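Side-chain contacts in glutaredoxin 1 (Francisella tularensis subsp. tularensis, PDB 3MSZ), which binds glutathione in a thioredoxin-fold pocket and probably reduces protein disulfides, as glutaredoxins generally do: residues 6-11 / 22-27; 18-23 / 61-66. One frame throughout, in Å; residues are numbered along the deposited sequence.

Interaction 1: 6-11 / 22-27; sequences VKIYTR and QWFEEN. With CAC (cacodylate ion), chain C.
Val6 and Ile8 of strand 6-10 both touch the ring of Phe24, which points toward the strand from the last turns of helix 15-26. The contact is apolar, and no hydrogen bond joins the two segments. Val6 takes one face of the ring. Its CG1 makes a CH-pi contact, 4.0 Å from the centroid of the Phe24 ring and 19° off the ring normal. The methyl is displaced toward the rim, and its nearest atom is Phe24 CZ at 3.7 Å. With chi1 at -179°, Val6 CG1 lies anti to the backbone N and is the branch set over the ring. Ile8 comes in obliquely with the end of its longer branch. In the conformer given, one of two modelled for Ile8, CD1 is 3.5 Å from Phe24 CD2 and also near CE2, so this part of the contact is less certain. The opposite face of Phe24 carries Trp23 CE3, so the ring is held between strand and helix neighbour. Leu78 of helix 75-80 and Ile29 also touch Phe24.

The polar bonds lie within the segments or at the ligand. Asn27 ND2 gives a hydrogen bond of 2.8 Å to Trp23 O near the end of the helix. The same ND2 sits over the centre of the Trp23 ring. On strand 6-10, Lys7 NZ gives a hydrogen bond of 3.0 Å to Tyr9 OH. Beyond the strand, Arg11 binds cacodylate, probably from the crystallisation liquor. Its NE and NH1 both give hydrogen bonds to cacodylate O1, at 3.0 and 2.8 Å, and the oxygen lies in plane at the guanidinium edge.

Strand 6-10, helix 15-26 and strand 32-35 form a beta-alpha-beta unit. Packing of its helix on its first strand is part of the thioredoxin fold of glutaredoxins.

Interaction 2: 18-23 / 61-66; sequences VWAKQW and TVPQIF. With GSH (glutathione), chain D; CAC (cacodylate ion), chain C.
Ala20 meets Pro63 and Ile65 where helix 15-26 packs on the sheet of the thioredoxin fold. Pro63 follows a cis peptide bond, the cis-proline characteristic of this fold. It stands just before strand 64-67.

Ala20 has the most surface buried of the three. Its single methyl points at the other segment and touches both partners. The short side chain lets the helix backbone come close, and the CA atoms of Ala20 and Pro63 are 7.4 Å apart. Phe75 of helix 75-80 also touches Ala20.

Ile65 points toward the helix from strand 64-67. Its CG1 is anti to the carbonyl carbon, chi1 -60°, and the branch continues extended to CD1. That terminal methyl lies 3.9 Å from Ala20 CB. Ile8, Phe24 and Leu78 also pack on Ile65, which places it in the core.

Pro63 belongs to the glutathione pocket with Thr61 and Val62. Two of its ring atoms meet different partners. CG approaches the helix, while CD is 3.3 Å from glutathione O2. Pro63 also touches Tyr16 and Cys17, at the start of the same helix.

Val62 N donates a hydrogen bond of 3.0 Å to cacodylate O2. On the helix side, Pro63 CG ends 4.2 Å from Ala20 CB.

Interactions 1 and 2 pack one helix, 15-26, on two neighbouring strands of the sheet. Their centres are 5 Å apart. The strands are antiparallel and probably hydrogen-bonded, with Lys7 O 2.8 Å from Phe66 N and Tyr9 N 2.9 Å from Gln64 O. Ile8 joins the two contacts, since it also touches Pro63 and Ile65. Interaction 2 reaches the glutathione pocket directly, whereas the Ile8 side chain of interaction 1 is about 9 Å from glutathione. Arg11 and Val62 grip different oxygens of one cacodylate. Cys14 just precedes the helix and Cys17 lies in its first turn; the two form a disulfide in a structure of this protein.

Interaction 1: 6-11 / 22-27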
# COMPACT_ATOMS: atom_id res chain seq x y z
N VAL A 6 0.77 0.11 9.56
CA VAL A 6 0.84 -0.13 8.13
C VAL A 6 -0.51 -0.54 7.58
O VAL A 6 -1.15 -1.45 8.08
CB VAL A 6 1.82 -1.26 7.79
CG1 VAL A 6 1.90 -1.46 6.24
CG2 VAL A 6 3.20 -0.98 8.41
N LYS A 7 -0.93 0.15 6.53
CA LYS A 7 -2.13 -0.23 5.81
C LYS A 7 -1.78 -0.49 4.35
O LYS A 7 -1.10 0.32 3.70
CB LYS A 7 -3.16 0.90 5.91
CG LYS A 7 -4.46 0.61 5.20
CD LYS A 7 -5.25 -0.47 5.92
CE LYS A 7 -6.63 -0.67 5.31
NZ LYS A 7 -7.52 0.50 5.57
N ILE A 8 -2.22 -1.64 3.83
CA ILE A 8 -2.01 -1.99 2.44
C ILE A 8 -3.32 -2.33 1.73
O ILE A 8 -4.10 -3.17 2.20
CB ILE A 8 -1.10 -3.23 2.26
CG1 ILE A 8 0.06 -3.20 3.26
CG2 ILE A 8 -0.57 -3.28 0.83
CD1 ILE A 8 1.07 -4.37 3.09
N TYR A 9 -3.53 -1.68 0.59
CA TYR A 9 -4.67 -1.95 -0.24
C TYR A 9 -4.23 -2.82 -1.40
O TYR A 9 -3.27 -2.49 -2.10
CB TYR A 9 -5.25 -0.62 -0.75
CG TYR A 9 -5.86 0.21 0.37
CD1 TYR A 9 -7.19 0.03 0.73
CD2 TYR A 9 -5.12 1.19 1.02
CE1 TYR A 9 -7.77 0.79 1.74
CE2 TYR A 9 -5.69 1.97 2.06
CZ TYR A 9 -7.02 1.76 2.39
OH TYR A 9 -7.63 2.49 3.39
N THR A 10 -4.96 -3.92 -1.61
CA THR A 10 -4.54 -4.94 -2.54
C THR A 10 -5.72 -5.53 -3.31
O THR A 10 -6.88 -5.17 -3.09
CB THR A 10 -3.85 -6.12 -1.80
OG1 THR A 10 -4.82 -6.76 -0.97
CG2 THR A 10 -2.73 -5.61 -0.90
N ARG A 11 -5.39 -6.43 -4.24
CA ARG A 11 -6.37 -7.31 -4.86
C ARG A 11 -5.71 -8.70 -4.96
O ARG A 11 -4.46 -8.83 -4.89
CB ARG A 11 -6.79 -6.77 -6.23
CG ARG A 11 -5.73 -7.00 -7.33
CD ARG A 11 -6.21 -6.42 -8.67
NE ARG A 11 -5.19 -6.55 -9.73
CZ ARG A 11 -4.89 -7.68 -10.37
NH1 ARG A 11 -3.97 -7.68 -11.32
NH2 ARG A 11 -5.51 -8.82 -10.08
N GLN A 22 4.99 -9.66 1.45
CA GLN A 22 6.15 -10.48 1.75
C GLN A 22 7.28 -9.67 2.36
O GLN A 22 7.97 -10.12 3.27
CB GLN A 22 6.66 -11.13 0.47
CG GLN A 22 7.89 -11.95 0.67
CD GLN A 22 8.36 -12.61 -0.63
OE1 GLN A 22 8.19 -13.81 -0.82
NE2 GLN A 22 8.93 -11.81 -1.52
N TRP A 23 7.48 -8.45 1.86
CA TRP A 23 8.51 -7.58 2.42
C TRP A 23 8.24 -7.27 3.90
O TRP A 23 9.14 -7.32 4.75
CB TRP A 23 8.65 -6.28 1.61
CG TRP A 23 9.83 -5.45 2.06
CD1 TRP A 23 11.13 -5.56 1.61
CD2 TRP A 23 9.85 -4.42 3.07
NE1 TRP A 23 11.94 -4.66 2.27
CE2 TRP A 23 11.18 -3.94 3.16
CE3 TRP A 23 8.87 -3.86 3.89
CZ2 TRP A 23 11.56 -2.91 4.04
CZ3 TRP A 23 9.26 -2.83 4.79
CH2 TRP A 23 10.59 -2.37 4.85
N PHE A 24 7.00 -6.89 4.20
CA PHE A 24 6.63 -6.59 5.58
C PHE A 24 6.79 -7.83 6.46
O PHE A 24 7.34 -7.75 7.56
CB PHE A 24 5.21 -6.02 5.65
CG PHE A 24 5.13 -4.60 5.16
CD1 PHE A 24 5.73 -3.57 5.88
CD2 PHE A 24 4.48 -4.29 3.97
CE1 PHE A 24 5.69 -2.24 5.43
CE2 PHE A 24 4.42 -2.96 3.52
CZ PHE A 24 5.04 -1.94 4.25
N GLU A 25 6.30 -8.96 5.96
CA GLU A 25 6.41 -10.24 6.67
C GLU A 25 7.86 -10.67 6.91
O GLU A 25 8.17 -11.19 7.98
CB GLU A 25 5.63 -11.35 5.94
CG GLU A 25 4.11 -11.17 6.09
CD GLU A 25 3.27 -11.86 5.01
OE1 GLU A 25 3.79 -12.18 3.92
OE2 GLU A 25 2.07 -12.07 5.27
N GLU A 26 8.74 -10.48 5.94
CA GLU A 26 10.15 -10.90 6.08
C GLU A 26 10.87 -10.00 7.07
O GLU A 26 11.95 -10.33 7.56
CB GLU A 26 10.89 -10.91 4.72
CG GLU A 26 10.38 -12.03 3.75
CD GLU A 26 10.56 -13.48 4.30
OE1 GLU A 26 11.55 -13.76 5.02
OE2 GLU A 26 9.71 -14.36 4.03
N ASN A 27 10.23 -8.89 7.40
CA ASN A 27 10.79 -7.97 8.39
C ASN A 27 9.96 -7.90 9.69
O ASN A 27 10.12 -7.00 10.52
CB ASN A 27 10.99 -6.59 7.76
CG ASN A 27 12.14 -6.59 6.77
OD1 ASN A 27 13.29 -6.56 7.17
ND2 ASN A 27 11.83 -6.72 5.47
AS CAC C . -3.89 -3.49 -11.39
O1 CAC C . -3.07 -5.01 -11.26
O2 CAC C . -3.08 -2.44 -10.28
C1 CAC C . -3.74 -2.77 -13.21
C2 CAC C . -5.76 -3.65 -10.86

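Interaction 2: 18-23 / 61-66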
# COMPACT_ATOMS: atom_id res chain seq x y z
N VAL A 18 1.63 -9.13 -3.47
CA VAL A 18 2.25 -10.22 -2.67
C VAL A 18 3.71 -9.82 -2.34
O VAL A 18 4.16 -10.04 -1.22
CB VAL A 18 2.14 -11.61 -3.40
CG1 VAL A 18 3.07 -12.71 -2.77
CG2 VAL A 18 0.71 -12.08 -3.39
N TRP A 19 4.44 -9.20 -3.29
CA TRP A 19 5.81 -8.77 -2.99
C TRP A 19 5.83 -7.76 -1.85
O TRP A 19 6.73 -7.76 -1.03
CB TRP A 19 6.54 -8.18 -4.20
CG TRP A 19 6.53 -9.06 -5.41
CD1 TRP A 19 6.43 -8.65 -6.71
CD2 TRP A 19 6.58 -10.49 -5.43
NE1 TRP A 19 6.42 -9.76 -7.55
CE2 TRP A 19 6.54 -10.89 -6.79
CE3 TRP A 19 6.70 -11.48 -4.44
CZ2 TRP A 19 6.58 -12.24 -7.17
CZ3 TRP A 19 6.75 -12.82 -4.83
CH2 TRP A 19 6.67 -13.18 -6.19
N ALA A 20 4.84 -6.89 -1.81
CA ALA A 20 4.80 -5.88 -0.77
C ALA A 20 4.56 -6.50 0.59
O ALA A 20 5.24 -6.17 1.58
CB ALA A 20 3.67 -4.81 -1.09
N LYS A 21 3.55 -7.37 0.66
CA LYS A 21 3.23 -8.08 1.92
C LYS A 21 4.40 -8.93 2.38
O LYS A 21 4.75 -8.93 3.56
CB LYS A 21 1.99 -8.96 1.73
CG LYS A 21 0.72 -8.14 1.54
CD LYS A 21 -0.53 -9.02 1.47
CE LYS A 21 -0.73 -9.54 0.05
NZ LYS A 21 -1.97 -10.38 -0.07
N GLN A 22 4.99 -9.66 1.45
CA GLN A 22 6.15 -10.48 1.75
C GLN A 22 7.28 -9.67 2.36
O GLN A 22 7.97 -10.12 3.27
CB GLN A 22 6.66 -11.13 0.47
CG GLN A 22 7.89 -11.95 0.67
CD GLN A 22 8.36 -12.61 -0.63
OE1 GLN A 22 8.19 -13.81 -0.82
NE2 GLN A 22 8.93 -11.81 -1.52
N TRP A 23 7.48 -8.45 1.86
CA TRP A 23 8.51 -7.58 2.42
C TRP A 23 8.24 -7.27 3.90
O TRP A 23 9.14 -7.32 4.75
CB TRP A 23 8.65 -6.28 1.61
CG TRP A 23 9.83 -5.45 2.06
CD1 TRP A 23 11.13 -5.56 1.61
CD2 TRP A 23 9.85 -4.42 3.07
NE1 TRP A 23 11.94 -4.66 2.27
CE2 TRP A 23 11.18 -3.94 3.16
CE3 TRP A 23 8.87 -3.86 3.89
CZ2 TRP A 23 11.56 -2.91 4.04
CZ3 TRP A 23 9.26 -2.83 4.79
CH2 TRP A 23 10.59 -2.37 4.85
N THR A 61 -3.37 2.02 -9.44
CA THR A 61 -2.96 0.62 -9.36
C THR A 61 -2.92 0.20 -7.89
O THR A 61 -2.99 1.04 -6.97
CB THR A 61 -1.55 0.42 -9.97
OG1 THR A 61 -0.57 1.08 -9.15
CG2 THR A 61 -1.49 1.02 -11.38
N VAL A 62 -2.82 -1.10 -7.66
CA VAL A 62 -2.47 -1.62 -6.33
C VAL A 62 -1.18 -2.39 -6.51
O VAL A 62 -0.87 -2.79 -7.62
CB VAL A 62 -3.56 -2.53 -5.75
CG1 VAL A 62 -4.74 -1.68 -5.25
CG2 VAL A 62 -4.02 -3.53 -6.82
N PRO A 63 -0.42 -2.59 -5.43
CA PRO A 63 -0.76 -2.17 -4.06
C PRO A 63 -0.59 -0.66 -3.82
O PRO A 63 0.16 0.01 -4.53
CB PRO A 63 0.26 -2.95 -3.22
CG PRO A 63 1.46 -2.97 -4.10
CD PRO A 63 0.94 -3.16 -5.50
N GLN A 64 -1.29 -0.15 -2.81
CA GLN A 64 -1.04 1.17 -2.24
C GLN A 64 -0.77 0.99 -0.75
O GLN A 64 -1.59 0.43 -0.00
CB GLN A 64 -2.21 2.16 -2.47
CG GLN A 64 -2.45 2.51 -3.97
CD GLN A 64 -1.22 3.10 -4.68
OE1 GLN A 64 -1.03 2.91 -5.90
NE2 GLN A 64 -0.38 3.80 -3.94
N ILE A 65 0.37 1.51 -0.32
CA ILE A 65 0.86 1.32 1.03
C ILE A 65 0.88 2.64 1.81
O ILE A 65 1.40 3.65 1.33
CB ILE A 65 2.29 0.74 0.98
CG1 ILE A 65 2.27 -0.60 0.24
CG2 ILE A 65 2.88 0.63 2.40
CD1 ILE A 65 3.61 -1.01 -0.31
N PHE A 66 0.27 2.63 3.00
CA PHE A 66 0.35 3.78 3.90
C PHE A 66 1.05 3.38 5.20
O PHE A 66 0.80 2.30 5.75
CB PHE A 66 -1.04 4.34 4.21
CG PHE A 66 -1.80 4.77 2.99
CD1 PHE A 66 -1.95 6.11 2.68
CD2 PHE A 66 -2.38 3.83 2.15
CE1 PHE A 66 -2.67 6.52 1.53
CE2 PHE A 66 -3.11 4.23 1.02
CZ PHE A 66 -3.25 5.57 0.72
N1 GSH D . 6.12 2.98 -13.07
CA1 GSH D . 5.49 2.10 -12.10
C1 GSH D . 3.98 2.05 -12.21
O11 GSH D . 3.30 3.10 -12.20
O12 GSH D . 3.39 0.93 -12.30
CB1 GSH D . 5.94 0.66 -12.26
CG1 GSH D . 5.24 0.04 -11.04
CD1 GSH D . 5.65 -1.35 -10.78
OE1 GSH D . 7.02 -1.70 -10.78
N2 GSH D . 4.59 -2.12 -10.54
CA2 GSH D . 3.54 -1.54 -9.75
C2 GSH D . 4.00 -1.23 -8.37
O2 GSH D . 3.09 -1.32 -7.27
CB2 GSH D . 2.39 -2.52 -9.66
SG2 GSH D . 1.13 -2.17 -10.91
N3 GSH D . 5.30 -0.88 -8.26
CA3 GSH D . 5.66 0.38 -7.67
C3 GSH D . 4.88 1.57 -8.24
O31 GSH D . 4.24 1.54 -9.32
O32 GSH D . 4.84 2.66 -7.65
AS CAC C . -3.89 -3.49 -11.39
O1 CAC C . -3.07 -5.01 -11.26
O2 CAC C . -3.08 -2.44 -10.28
C1 CAC C . -3.74 -2.77 -13.21
C2 CAC C . -5.76 -3.65 -10.86